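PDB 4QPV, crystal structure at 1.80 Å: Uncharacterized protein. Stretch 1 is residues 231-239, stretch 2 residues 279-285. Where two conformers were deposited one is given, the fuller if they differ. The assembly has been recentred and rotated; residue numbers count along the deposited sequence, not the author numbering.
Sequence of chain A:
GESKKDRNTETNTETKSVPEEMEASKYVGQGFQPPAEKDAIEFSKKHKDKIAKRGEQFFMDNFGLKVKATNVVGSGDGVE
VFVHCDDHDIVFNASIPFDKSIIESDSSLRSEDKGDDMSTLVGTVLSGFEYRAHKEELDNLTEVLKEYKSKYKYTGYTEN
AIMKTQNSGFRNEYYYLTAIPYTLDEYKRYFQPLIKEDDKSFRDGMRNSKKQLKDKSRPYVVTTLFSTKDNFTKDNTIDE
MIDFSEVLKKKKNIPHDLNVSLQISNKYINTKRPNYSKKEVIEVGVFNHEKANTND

Stretch 1 231-239: NFTKDNTID
Stretch 2 279-285: KEVIEVG

A helix can rest against a strand without a single direct hydrogen bond between them, and the pairing of residues 231-239 with 279-285 is a compact example; here an isoleucine supplies much of the packing. Helix 234-239 and the strand that includes Ile282 to Gly285 run nearly parallel, their N-to-C directions 24° apart and their axes approaching to 9.1 Å; the register is marked by Lys234 and Ile282, whose CA atoms lie 5.7 Å apart.

The helix start, with Lys234 at phi/psi -61/-44, is organised by its own polar groups. Thr233, extended at -140/159 with chi1 p, is the N-cap: its OG1 accepts from Asn236 N at 2.9 Å. Asn236, also p, returns the favour, its OD1 accepting from Thr233 N at 3.0 Å and from Thr237 OG1 (chi1 m) at 2.8 Å, while its ND2 donates to Asn231 O at 2.9 Å.

Against this turn lies Ile282, in the extended strand conformation (-92/135). Its CA-CB bond points sideways, but chi1 m and chi2 t carry CD1 to the helix start and the loop before it, 3.4 Å from Lys234 O, 3.5 Å from Thr237 CB and 3.9 Å from Phe232 CE1. The Phe232 ring (-55/135, chi1 t, chi2 89°) meets that methyl obliquely. Ile238, with chi1 t and chi2 p, brings its own CD1 to 3.7 Å from Ile282 CG2 and 3.8 Å from Val284 CG2; Val284 has chi1 t, and its CA-CB bond points toward stretch 1. Phe232-Ile282, Ile238-Ile282 and Ile238-Val284 are apolar side-chain contacts.

At the exposed border, Lys234 (m, t, p, t) lays its aliphatic chain along stretch 2, CD 3.8 Å from Glu280 CG and CE 3.4 Å from Val281 O. Glu280 (t, t, chi3 81°) reaches a water through OE1 at 2.7 Å; that water accepts from Lys234 N at 2.9 Å, providing a polar bridge between the stretches.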

# COMPACT_ATOMS: atom_id res chain seq x y z
N ASN A 231 -27.95 2.94 3.26
CA ASN A 231 -28.25 2.49 4.62
C ASN A 231 -27.36 1.32 5.08
O ASN A 231 -27.85 0.44 5.79
CB ASN A 231 -29.73 2.08 4.67
CG ASN A 231 -30.09 0.91 3.75
OD1 ASN A 231 -29.34 0.53 2.83
ND2 ASN A 231 -31.23 0.29 3.99
N PHE A 232 -26.08 1.29 4.70
CA PHE A 232 -25.18 0.22 5.11
C PHE A 232 -25.13 0.05 6.62
O PHE A 232 -24.99 1.03 7.35
CB PHE A 232 -23.73 0.49 4.60
CG PHE A 232 -22.67 -0.42 5.19
CD1 PHE A 232 -22.36 -1.63 4.58
CD2 PHE A 232 -22.00 -0.07 6.36
CE1 PHE A 232 -21.37 -2.46 5.11
CE2 PHE A 232 -21.02 -0.91 6.90
CZ PHE A 232 -20.72 -2.10 6.28
N THR A 233 -25.19 -1.20 7.09
CA THR A 233 -24.93 -1.57 8.48
C THR A 233 -24.13 -2.87 8.45
O THR A 233 -24.21 -3.59 7.47
CB THR A 233 -26.21 -1.71 9.33
OG1 THR A 233 -26.92 -2.89 8.95
CG2 THR A 233 -27.12 -0.46 9.34
N LYS A 234 -23.42 -3.19 9.54
CA LYS A 234 -22.75 -4.50 9.64
C LYS A 234 -23.80 -5.63 9.56
O LYS A 234 -23.61 -6.61 8.83
CB LYS A 234 -21.93 -4.62 10.94
CG LYS A 234 -20.66 -3.79 10.97
CD LYS A 234 -20.00 -3.76 12.35
CE LYS A 234 -19.18 -5.00 12.66
NZ LYS A 234 -18.65 -5.00 14.05
N ASP A 235 -24.94 -5.47 10.28
CA ASP A 235 -26.00 -6.47 10.33
C ASP A 235 -26.68 -6.69 8.97
O ASP A 235 -27.06 -7.82 8.66
CB ASP A 235 -27.06 -6.09 11.38
CG ASP A 235 -26.64 -6.29 12.84
OD1 ASP A 235 -25.52 -6.80 13.07
OD2 ASP A 235 -27.44 -5.96 13.73
N ASN A 236 -26.86 -5.63 8.14
CA ASN A 236 -27.56 -5.86 6.86
C ASN A 236 -26.62 -6.19 5.66
O ASN A 236 -27.10 -6.41 4.55
CB ASN A 236 -28.52 -4.69 6.52
CG ASN A 236 -27.88 -3.38 6.07
OD1 ASN A 236 -26.72 -3.32 5.63
ND2 ASN A 236 -28.63 -2.31 6.18
N THR A 237 -25.30 -6.28 5.89
CA THR A 237 -24.40 -6.59 4.79
C THR A 237 -23.56 -7.85 5.11
O THR A 237 -22.90 -8.37 4.21
CB THR A 237 -23.54 -5.32 4.46
OG1 THR A 237 -24.45 -4.24 4.24
CG2 THR A 237 -22.64 -5.49 3.21
N ILE A 238 -23.60 -8.36 6.37
CA ILE A 238 -22.82 -9.55 6.76
C ILE A 238 -23.14 -10.77 5.86
O ILE A 238 -22.20 -11.42 5.39
CB ILE A 238 -22.91 -9.92 8.26
CG1 ILE A 238 -22.01 -11.14 8.64
CG2 ILE A 238 -24.36 -10.13 8.74
CD1 ILE A 238 -20.55 -10.97 8.40
N ASP A 239 -24.42 -11.06 5.62
CA ASP A 239 -24.79 -12.22 4.79
C ASP A 239 -24.23 -12.11 3.38
O ASP A 239 -23.66 -13.08 2.88
CB ASP A 239 -26.29 -12.44 4.73
CG ASP A 239 -26.77 -13.03 6.03
OD1 ASP A 239 -26.75 -14.28 6.15
OD2 ASP A 239 -27.15 -12.25 6.93
N LYS A 279 -12.15 2.89 10.06
CA LYS A 279 -13.58 2.78 9.75
C LYS A 279 -14.22 1.56 10.41
O LYS A 279 -13.52 0.61 10.78
CB LYS A 279 -13.79 2.70 8.23
CG LYS A 279 -13.44 3.99 7.49
CD LYS A 279 -13.98 3.97 6.07
CE LYS A 279 -15.49 4.06 6.06
NZ LYS A 279 -16.05 3.79 4.72
N GLU A 280 -15.55 1.60 10.54
CA GLU A 280 -16.33 0.48 11.06
C GLU A 280 -16.49 -0.51 9.91
O GLU A 280 -17.00 -0.14 8.85
CB GLU A 280 -17.69 0.94 11.62
CG GLU A 280 -18.52 -0.21 12.18
CD GLU A 280 -19.94 0.14 12.56
OE1 GLU A 280 -20.81 0.19 11.65
OE2 GLU A 280 -20.21 0.32 13.77
N VAL A 281 -15.99 -1.72 10.08
CA VAL A 281 -16.06 -2.68 8.97
C VAL A 281 -16.65 -4.00 9.36
O VAL A 281 -16.63 -4.38 10.53
CB VAL A 281 -14.62 -2.94 8.37
CG1 VAL A 281 -14.01 -1.68 7.75
CG2 VAL A 281 -13.67 -3.55 9.40
N ILE A 282 -17.11 -4.72 8.35
CA ILE A 282 -17.45 -6.13 8.38
C ILE A 282 -16.18 -6.82 7.95
O ILE A 282 -15.58 -6.38 6.96
CB ILE A 282 -18.61 -6.49 7.41
CG1 ILE A 282 -19.95 -5.94 7.87
CG2 ILE A 282 -18.68 -8.02 7.18
CD1 ILE A 282 -20.98 -6.00 6.77
N GLU A 283 -15.77 -7.89 8.63
CA GLU A 283 -14.60 -8.66 8.21
C GLU A 283 -15.00 -10.12 8.07
O GLU A 283 -15.59 -10.68 8.99
CB GLU A 283 -13.43 -8.49 9.18
CG GLU A 283 -12.10 -8.98 8.63
CD GLU A 283 -10.91 -8.72 9.53
OE1 GLU A 283 -10.91 -7.71 10.26
OE2 GLU A 283 -9.96 -9.54 9.49
N VAL A 284 -14.74 -10.71 6.89
CA VAL A 284 -15.02 -12.14 6.64
C VAL A 284 -13.75 -12.78 6.08
O VAL A 284 -13.22 -12.31 5.07
CB VAL A 284 -16.25 -12.40 5.73
CG1 VAL A 284 -16.41 -13.89 5.46
CG2 VAL A 284 -17.53 -11.82 6.32
N GLY A 285 -13.28 -13.85 6.73
CA GLY A 285 -12.11 -14.57 6.25
C GLY A 285 -12.40 -15.29 4.94
O GLY A 285 -13.52 -15.78 4.74
O HOH W 1 -23.17 -1.19 11.63